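Local coordinates for Glyco_hydro_cc domain-containing protein (Pseudomonas viridiflava, PDB 6UAV) that probably hydrolyses internal beta-1,3 linkages of glucans, as an endo-beta-1,3-glucanase of glycoside hydrolase family 128, at residues V53-W57 and Y78-N83; K67-L71 and Q111-K115; A98-P103 and F139-Y143. Residue numbers count along the deposited sequence, not the author numbering.

Contact 1. Residues V53-W57 and Y78-N83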
loop_
_atom_site.group_PDB
_atom_site.type_symbol
_atom_site.label_atom_id
_atom_site.label_comp_id
_atom_site.label_asym_id
_atom_site.label_seq_id
_atom_site.Cartn_x
_atom_site.Cartn_y
_atom_site.Cartn_z
ATOM N N VAL A 53 9.661 0.056 1.473
ATOM C CA VAL A 53 9.279 -0.799 0.305
ATOM C C VAL A 53 9.104 0.113 -0.877
ATOM O O VAL A 53 8.313 1.040 -0.842
ATOM C CB VAL A 53 8.004 -1.624 0.549
ATOM C CG1 VAL A 53 7.601 -2.457 -0.690
ATOM C CG2 VAL A 53 8.173 -2.509 1.766
ATOM N N PRO A 54 9.949 -0.050 -1.909
ATOM C CA PRO A 54 9.869 0.827 -3.068
ATOM C C PRO A 54 8.597 0.567 -3.883
ATOM O O PRO A 54 8.080 -0.540 -3.871
ATOM C CB PRO A 54 11.017 0.452 -3.973
ATOM C CG PRO A 54 11.615 -0.764 -3.382
ATOM C CD PRO A 54 11.005 -1.061 -2.020
ATOM N N MET A 55 8.228 1.544 -4.724
ATOM C CA MET A 55 7.042 1.410 -5.566
ATOM C C MET A 55 7.285 2.004 -6.954
ATOM O O MET A 55 7.900 3.048 -7.088
ATOM C CB MET A 55 5.849 2.136 -4.961
ATOM C CG MET A 55 4.603 2.039 -5.847
ATOM S SD MET A 55 3.100 2.488 -4.956
ATOM C CE MET A 55 1.930 1.503 -5.879
ATOM N N VAL A 56 6.834 1.246 -7.947
ATOM C CA VAL A 56 6.711 1.703 -9.349
ATOM C C VAL A 56 5.307 2.211 -9.489
ATOM O O VAL A 56 4.350 1.385 -9.449
ATOM C CB VAL A 56 7.001 0.540 -10.318
ATOM C CG1 VAL A 56 6.753 0.981 -11.741
ATOM C CG2 VAL A 56 8.414 0.065 -10.151
ATOM N N TRP A 57 5.160 3.500 -9.655
ATOM C CA TRP A 57 3.827 4.133 -9.599
ATOM C C TRP A 57 3.050 3.844 -10.878
ATOM O O TRP A 57 1.842 3.478 -10.780
ATOM C CB TRP A 57 3.975 5.629 -9.308
ATOM C CG TRP A 57 2.723 6.270 -8.764
ATOM C CD1 TRP A 57 2.257 6.335 -7.484
ATOM C CD2 TRP A 57 1.876 7.110 -9.541
ATOM N NE1 TRP A 57 1.124 7.097 -7.422
ATOM C CE2 TRP A 57 0.889 7.613 -8.678
ATOM C CE3 TRP A 57 1.881 7.476 -10.897
ATOM C CZ2 TRP A 57 -0.152 8.398 -9.143
ATOM C CZ3 TRP A 57 0.876 8.308 -11.335
ATOM C CH2 TRP A 57 -0.107 8.796 -10.461
ATOM N N TYR A 78 10.304 -7.118 -1.668
ATOM C CA TYR A 78 8.981 -6.779 -2.249
ATOM C C TYR A 78 9.098 -5.490 -3.024
ATOM O O TYR A 78 9.878 -4.626 -2.629
ATOM C CB TYR A 78 7.943 -6.649 -1.128
ATOM C CG TYR A 78 7.724 -7.971 -0.451
ATOM C CD1 TYR A 78 6.915 -8.935 -1.017
ATOM C CD2 TYR A 78 8.334 -8.246 0.727
ATOM C CE1 TYR A 78 6.750 -10.177 -0.429
ATOM C CE2 TYR A 78 8.187 -9.488 1.333
ATOM C CZ TYR A 78 7.383 -10.437 0.761
ATOM O OH TYR A 78 7.223 -11.659 1.376
ATOM N N LEU A 79 8.354 -5.420 -4.115
ATOM C CA LEU A 79 8.225 -4.222 -4.943
ATOM C C LEU A 79 6.743 -3.955 -5.149
ATOM O O LEU A 79 6.065 -4.792 -5.746
ATOM C CB LEU A 79 8.955 -4.451 -6.262
ATOM C CG LEU A 79 8.900 -3.277 -7.234
ATOM C CD1 LEU A 79 9.657 -2.063 -6.659
ATOM C CD2 LEU A 79 9.438 -3.675 -8.624
ATOM N N LEU A 80 6.270 -2.799 -4.709
ATOM C CA LEU A 80 4.890 -2.403 -4.938
ATOM C C LEU A 80 4.810 -1.891 -6.364
ATOM O O LEU A 80 5.747 -1.179 -6.809
ATOM C CB LEU A 80 4.536 -1.280 -3.975
ATOM C CG LEU A 80 4.539 -1.692 -2.508
ATOM C CD1 LEU A 80 4.474 -0.428 -1.639
ATOM C CD2 LEU A 80 3.395 -2.633 -2.201
ATOM N N VAL A 81 3.757 -2.272 -7.066
ATOM C CA VAL A 81 3.613 -1.826 -8.469
ATOM C C VAL A 81 2.204 -1.337 -8.757
ATOM O O VAL A 81 1.220 -1.978 -8.320
ATOM C CB VAL A 81 4.074 -2.943 -9.425
ATOM C CG1 VAL A 81 5.531 -3.304 -9.266
ATOM C CG2 VAL A 81 3.210 -4.195 -9.343
ATOM N N ILE A 82 2.152 -0.275 -9.548
ATOM C CA ILE A 82 0.946 0.292 -10.201
ATOM C C ILE A 82 -0.079 0.816 -9.183
ATOM O O ILE A 82 -0.915 0.050 -8.691
ATOM C CB ILE A 82 0.318 -0.669 -11.233
ATOM C CG1 ILE A 82 1.395 -1.271 -12.168
ATOM C CG2 ILE A 82 -0.731 0.166 -11.979
ATOM C CD1 ILE A 82 0.929 -1.861 -13.473
ATOM N N ASN A 83 -0.035 2.127 -8.965
ATOM C CA ASN A 83 -0.920 2.776 -7.938
ATOM C C ASN A 83 -2.288 3.125 -8.515
ATOM O O ASN A 83 -2.399 4.172 -9.140
ATOM C CB ASN A 83 -0.279 4.031 -7.372
ATOM C CG ASN A 83 -1.008 4.449 -6.112
ATOM O OD1 ASN A 83 -0.897 3.784 -5.091
ATOM N ND2 ASN A 83 -1.750 5.543 -6.185
#

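Contact 2. Residues K67-L71 and Q111-K115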
loop_
_atom_site.group_PDB
_atom_site.type_symbol
_atom_site.label_atom_id
_atom_site.label_comp_id
_atom_site.label_asym_id
_atom_site.label_seq_id
_atom_site.Cartn_x
_atom_site.Cartn_y
_atom_site.Cartn_z
ATOM N N LYS A 67 16.713 -1.178 -10.718
ATOM C CA LYS A 67 17.453 -2.450 -10.573
ATOM C C LYS A 67 18.705 -2.231 -9.747
ATOM O O LYS A 67 19.021 -3.051 -8.870
ATOM C CB LYS A 67 17.826 -3.004 -11.951
ATOM C CG LYS A 67 16.656 -3.627 -12.678
ATOM C CD LYS A 67 17.006 -3.830 -14.140
ATOM C CE LYS A 67 15.796 -4.268 -14.931
ATOM N NZ LYS A 67 16.173 -4.659 -16.307
ATOM N N LEU A 68 19.416 -1.162 -10.045
ATOM C CA LEU A 68 20.695 -0.834 -9.386
ATOM C C LEU A 68 20.404 -0.706 -7.877
ATOM O O LEU A 68 21.151 -1.266 -7.036
ATOM C CB LEU A 68 21.198 0.465 -10.039
ATOM C CG LEU A 68 22.608 0.923 -9.706
ATOM C CD1 LEU A 68 23.651 -0.077 -10.177
ATOM C CD2 LEU A 68 22.867 2.289 -10.362
ATOM N N TYR A 69 19.353 0.036 -7.515
ATOM C CA TYR A 69 18.965 0.228 -6.096
ATOM C C TYR A 69 18.586 -1.110 -5.450
ATOM O O TYR A 69 19.124 -1.474 -4.372
ATOM C CB TYR A 69 17.843 1.258 -5.985
ATOM C CG TYR A 69 17.268 1.437 -4.601
ATOM C CD1 TYR A 69 17.971 2.083 -3.600
ATOM C CD2 TYR A 69 16.002 0.991 -4.293
ATOM C CE1 TYR A 69 17.466 2.228 -2.317
ATOM C CE2 TYR A 69 15.469 1.149 -3.026
ATOM C CZ TYR A 69 16.188 1.776 -2.030
ATOM O OH TYR A 69 15.696 1.967 -0.779
ATOM N N LEU A 70 17.703 -1.882 -6.088
ATOM C CA LEU A 70 17.266 -3.143 -5.460
ATOM C C LEU A 70 18.459 -4.082 -5.290
ATOM O O LEU A 70 18.576 -4.694 -4.210
ATOM C CB LEU A 70 16.174 -3.817 -6.296
ATOM C CG LEU A 70 14.838 -3.098 -6.384
ATOM C CD1 LEU A 70 13.895 -3.783 -7.366
ATOM C CD2 LEU A 70 14.164 -3.062 -5.020
ATOM N N LEU A 71 19.326 -4.217 -6.274
ATOM C CA LEU A 71 20.404 -5.219 -6.157
ATOM C C LEU A 71 21.346 -4.848 -5.008
ATOM O O LEU A 71 21.926 -5.779 -4.394
ATOM C CB LEU A 71 21.134 -5.276 -7.489
ATOM C CG LEU A 71 20.329 -5.999 -8.562
ATOM C CD1 LEU A 71 20.900 -5.740 -9.957
ATOM C CD2 LEU A 71 20.287 -7.494 -8.242
ATOM N N GLN A 111 15.558 -10.529 -12.014
ATOM C CA GLN A 111 16.938 -10.008 -11.938
ATOM C C GLN A 111 17.306 -9.634 -10.492
ATOM O O GLN A 111 18.470 -9.563 -10.189
ATOM C CB GLN A 111 17.031 -8.811 -12.872
ATOM C CG GLN A 111 17.078 -9.222 -14.323
ATOM C CD GLN A 111 17.159 -8.001 -15.197
ATOM O OE1 GLN A 111 16.656 -6.946 -14.823
ATOM N NE2 GLN A 111 17.730 -8.161 -16.368
ATOM N N THR A 112 16.330 -9.427 -9.626
ATOM C CA THR A 112 16.588 -8.916 -8.253
ATOM C C THR A 112 16.009 -9.827 -7.163
ATOM O O THR A 112 16.468 -9.715 -5.991
ATOM C CB THR A 112 15.996 -7.515 -8.093
ATOM O OG1 THR A 112 14.575 -7.618 -7.993
ATOM C CG2 THR A 112 16.418 -6.552 -9.175
ATOM N N GLY A 113 15.049 -10.674 -7.503
ATOM C CA GLY A 113 14.417 -11.591 -6.536
ATOM C C GLY A 113 13.201 -10.992 -5.846
ATOM O O GLY A 113 12.511 -11.738 -5.108
ATOM N N VAL A 114 12.829 -9.736 -6.107
ATOM C CA VAL A 114 11.698 -9.112 -5.363
ATOM C C VAL A 114 10.389 -9.762 -5.814
ATOM O O VAL A 114 10.253 -10.076 -7.018
ATOM C CB VAL A 114 11.628 -7.591 -5.560
ATOM C CG1 VAL A 114 12.840 -6.894 -4.939
ATOM C CG2 VAL A 114 11.426 -7.165 -7.006
ATOM N N LYS A 115 9.421 -9.864 -4.909
ATOM C CA LYS A 115 8.056 -10.357 -5.234
ATOM C C LYS A 115 7.281 -9.134 -5.707
ATOM O O LYS A 115 7.587 -7.971 -5.225
ATOM C CB LYS A 115 7.422 -10.951 -3.996
ATOM C CG LYS A 115 8.027 -12.221 -3.451
ATOM C CD LYS A 115 8.109 -13.327 -4.378
ATOM C CE LYS A 115 8.731 -14.543 -3.733
ATOM N NZ LYS A 115 8.942 -15.598 -4.748
HETATM O O HOH W 1 18.472 -5.792 -18.239
HETATM O O HOH W 2 18.144 -7.988 -4.900
#

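Contact 3. Residues A98-P103 and F139-Y143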
loop_
_atom_site.group_PDB
_atom_site.type_symbol
_atom_site.label_atom_id
_atom_site.label_comp_id
_atom_site.label_asym_id
_atom_site.label_seq_id
_atom_site.Cartn_x
_atom_site.Cartn_y
_atom_site.Cartn_z
ATOM N N ALA A 98 -1.224 -1.850 -18.696
ATOM C CA ALA A 98 -0.567 -2.550 -17.585
ATOM C C ALA A 98 0.030 -3.852 -18.088
ATOM O O ALA A 98 1.143 -4.219 -17.675
ATOM C CB ALA A 98 -1.513 -2.729 -16.409
ATOM N N ALA A 99 -0.690 -4.588 -18.940
ATOM C CA ALA A 99 -0.142 -5.806 -19.552
ATOM C C ALA A 99 1.167 -5.464 -20.289
ATOM O O ALA A 99 2.091 -6.252 -20.196
ATOM C CB ALA A 99 -1.162 -6.483 -20.473
ATOM N N GLN A 100 1.203 -4.355 -21.035
ATOM C CA GLN A 100 2.422 -3.962 -21.793
ATOM C C GLN A 100 3.604 -3.723 -20.826
ATOM O O GLN A 100 4.770 -4.111 -21.146
ATOM C CB GLN A 100 2.135 -2.728 -22.661
ATOM C CG GLN A 100 3.318 -2.228 -23.495
ATOM C CD GLN A 100 2.849 -1.329 -24.627
ATOM O OE1 GLN A 100 1.714 -0.896 -24.688
ATOM N NE2 GLN A 100 3.708 -0.991 -25.550
ATOM N N LEU A 101 3.386 -3.082 -19.692
ATOM C CA LEU A 101 4.446 -2.823 -18.678
ATOM C C LEU A 101 4.907 -4.139 -18.052
ATOM O O LEU A 101 6.046 -4.237 -17.617
ATOM C CB LEU A 101 3.918 -1.839 -17.629
ATOM C CG LEU A 101 4.865 -1.501 -16.480
ATOM C CD1 LEU A 101 6.114 -0.821 -16.992
ATOM C CD2 LEU A 101 4.187 -0.647 -15.438
ATOM N N TRP A 102 4.006 -5.083 -17.878
ATOM C CA TRP A 102 4.215 -6.152 -16.871
ATOM C C TRP A 102 5.505 -6.909 -17.096
ATOM O O TRP A 102 6.204 -7.227 -16.119
ATOM C CB TRP A 102 2.981 -7.083 -16.793
ATOM C CG TRP A 102 2.839 -7.676 -15.423
ATOM C CD1 TRP A 102 3.168 -8.936 -14.974
ATOM C CD2 TRP A 102 2.408 -6.952 -14.271
ATOM N NE1 TRP A 102 2.920 -9.020 -13.633
ATOM C CE2 TRP A 102 2.479 -7.831 -13.168
ATOM C CE3 TRP A 102 1.977 -5.643 -14.050
ATOM C CZ2 TRP A 102 2.099 -7.458 -11.877
ATOM C CZ3 TRP A 102 1.555 -5.298 -12.775
ATOM C CH2 TRP A 102 1.613 -6.193 -11.720
ATOM N N PRO A 103 5.880 -7.288 -18.341
ATOM C CA PRO A 103 7.123 -8.063 -18.545
ATOM C C PRO A 103 8.368 -7.340 -17.986
ATOM O O PRO A 103 9.304 -8.019 -17.542
ATOM C CB PRO A 103 7.186 -8.282 -20.064
ATOM C CG PRO A 103 5.681 -8.244 -20.483
ATOM C CD PRO A 103 5.129 -7.132 -19.610
ATOM N N PHE A 139 -6.974 -7.195 -17.397
ATOM C CA PHE A 139 -5.492 -7.201 -17.328
ATOM C C PHE A 139 -4.990 -8.634 -17.454
ATOM O O PHE A 139 -4.075 -8.887 -18.284
ATOM C CB PHE A 139 -5.079 -6.574 -15.983
ATOM C CG PHE A 139 -3.670 -6.839 -15.569
ATOM C CD1 PHE A 139 -2.605 -6.369 -16.317
ATOM C CD2 PHE A 139 -3.420 -7.627 -14.464
ATOM C CE1 PHE A 139 -1.310 -6.663 -15.938
ATOM C CE2 PHE A 139 -2.121 -7.920 -14.076
ATOM C CZ PHE A 139 -1.065 -7.415 -14.811
ATOM N N TYR A 140 -5.595 -9.571 -16.743
ATOM C CA TYR A 140 -5.231 -10.999 -16.872
ATOM C C TYR A 140 -5.435 -11.474 -18.327
ATOM O O TYR A 140 -4.556 -12.099 -18.920
ATOM C CB TYR A 140 -6.085 -11.856 -15.937
ATOM C CG TYR A 140 -5.472 -12.199 -14.601
ATOM C CD1 TYR A 140 -5.530 -11.279 -13.555
ATOM C CD2 TYR A 140 -4.913 -13.436 -14.357
ATOM C CE1 TYR A 140 -5.066 -11.585 -12.295
ATOM C CE2 TYR A 140 -4.430 -13.752 -13.100
ATOM C CZ TYR A 140 -4.519 -12.825 -12.081
ATOM O OH TYR A 140 -4.042 -13.100 -10.845
ATOM N N ALA A 141 -6.544 -11.102 -18.961
ATOM C CA ALA A 141 -6.846 -11.556 -20.335
ATOM C C ALA A 141 -5.848 -10.919 -21.324
ATOM O O ALA A 141 -5.477 -11.596 -22.281
ATOM C CB ALA A 141 -8.278 -11.210 -20.642
ATOM N N ALA A 142 -5.456 -9.655 -21.088
ATOM C CA ALA A 142 -4.528 -8.929 -21.982
ATOM C C ALA A 142 -3.154 -9.580 -21.863
ATOM O O ALA A 142 -2.492 -9.867 -22.873
ATOM C CB ALA A 142 -4.465 -7.482 -21.635
ATOM N N TYR A 143 -2.692 -9.784 -20.642
ATOM C CA TYR A 143 -1.364 -10.397 -20.424
ATOM C C TYR A 143 -1.367 -11.799 -21.041
ATOM O O TYR A 143 -0.451 -12.166 -21.813
ATOM C CB TYR A 143 -0.991 -10.416 -18.947
ATOM C CG TYR A 143 0.416 -10.927 -18.807
ATOM C CD1 TYR A 143 0.676 -12.270 -18.825
ATOM C CD2 TYR A 143 1.511 -10.071 -18.723
ATOM C CE1 TYR A 143 1.962 -12.770 -18.715
ATOM C CE2 TYR A 143 2.808 -10.545 -18.650
ATOM C CZ TYR A 143 3.041 -11.905 -18.612
ATOM O OH TYR A 143 4.298 -12.443 -18.595
#

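Contact 1. Residues V53-W57 and Y78-N83
Leu-80 loses more surface to this contact than any other residue in it. Its N donates a hydrogen bond to Pro-54 O (3.0 Å), and its O accepts one from Val-56 N (2.9 Å). Pro-54 has no N-H to offer Tyr-78 O, and its CD lies 3.8 Å from that oxygen, so the pairing begins at the Pro-54 carbonyl. On one face of the sheet, Leu-80 CB meets Met-55 CB at 3.8 Å, and Leu-80 CG packs on Val-53 CG1 at 3.6 Å. These are parallel strands three and four of a TIM barrel, joined by helix 63-72 in a beta-alpha-beta unit. The Leu-80 face looks into the barrel, while Val-56 and Val-81 point outward and Val-81 touches helix 95-112. The long, unbranched Met-55 extends along the inner face until its CE lies 3.7 Å from Asn-83 CB. The pairing runs on past strand 78-81: Ile-82 N bonds to Val-56 O (2.8 Å), and beyond both strands Asn-83 N bonds to Trp-57 O (2.9 Å). Asn-83 serves two ends: its CB makes a CH-pi contact 3.7 Å from the centroid of the Trp-57 five-membered ring, while ND2 hydrogen-bonds weakly to Gln-90 OE1. GH128 belongs to clan GH-A, whose catalytic carboxylates lie at the C-terminal ends of strands four and seven; Asn-83, just past strand four and touching Glu-184 of strand seven, therefore probably borders the active site.

Contact 2. Residues K67-L71 and Q111-K115
Residues 67-71 are a turn from within helix 63-72, with Leu-71 N bonded to Lys-67 O (2.9 Å), whereas 111-115 take the chain off the end of helix 95-112 toward strand 115-121. The backbones come closest at Leu-71 and Thr-112, whose CA atoms are 5.7 Å apart. Gly-113 ends the helical path with a positive phi of 90°; a CB at these angles would be jammed against the carbonyl oxygen of Thr-112, which explains the glycine. Thr-112 OG1, hydrogen-bonded to Ile-108 O one turn back, also accepts a weak bond from Val-114 N (3.3 Å), so the short polar side chain helps to shape the exit. Leu-70 and Leu-71 pack against the helix end and the loop after it: Leu-70 CD2 lies 4.1 Å from Val-114 CG1 on the buried side, and Leu-71 CG is 4.0 Å from Thr-112 CG2 nearer the surface. The long, extended side chain of Lys-67 reaches past them. Its NZ hydrogen-bonds to Gln-107 OE1 and, more weakly, to Gln-111 OE1 (2.8 Å), an oxygen whose position is less certain. A water bonds to Gln-111 NE2 (3.1 Å) and weakly to Lys-67 NZ (3.2 Å). The chemistry implies a mixed contact, an aliphatic buried part of Leu-70 and Val-114 beside a polar outer edge, where the Lys-67 to Gln-111 bond is weak and water joins the two side chains.

Contact 3. Residues A98-P103 and F139-Y143
Trp-102 offers the face of its indole to the rim of Phe-139: the six-membered ring and the phenyl ring stand in an edge-to-face pair, centroids 5.0 Å apart and planes at 68°, with Phe-139 CZ 3.5 Å from Trp-102 CD2. The indole in turn directs its edge at the face of Tyr-143 in an offset edge-to-face pair, with 5.6 Å between the centroids of its five-membered ring and the tyrosine ring. The three rings make an aromatic cluster between helices 95-112 and 132-146, two successive helices of the layer that surrounds the TIM barrel. The short segments cross at -59° with axes 9.0 Å apart. Alanine is what lets the backbones approach: Ala-99 CB sits 3.6 Å from Ala-142 CB and equally 3.6 Å from Tyr-143 N, while Ala-98 CB leaves room for Phe-139 CD1 at 3.8 Å. Pro-103, whose nitrogen has no proton to give, marks a kink in its helix and sets CG 4.1 Å from Tyr-143 CE2. Both polar ring groups find partners outside the two segments, Trp-102 NE1 at Gln-153 O and Tyr-143 OH at Glu-106 and Arg-150.

How the contacts relate
Contact 1 lies in the barrel wall, its centre about 12 Å from that of contact 2 and about 16 Å from that of contact 3. It touches both. Lys-115 O is 2.9 Å from Leu-79 N, a probable hydrogen bond that joins the start of strand 115-121 to strand 78-81, and Leu-70 CD2 packs 3.8 Å from Pro-54 CG. Toward contact 3, Trp-102 CH2 meets Val-81 CG2 at 3.5 Å, so the aromatic cluster rests on the outside of the same strand. At contact 3 a sulfate ion, probably from crystallisation, lies about 5 Å from the Tyr-143 side chain. Contacts 2 and 3 share helix 95-112 but stay about 8 Å apart at their nearest atoms. Of the three, contact 1 holds the residues near the probable catalytic end.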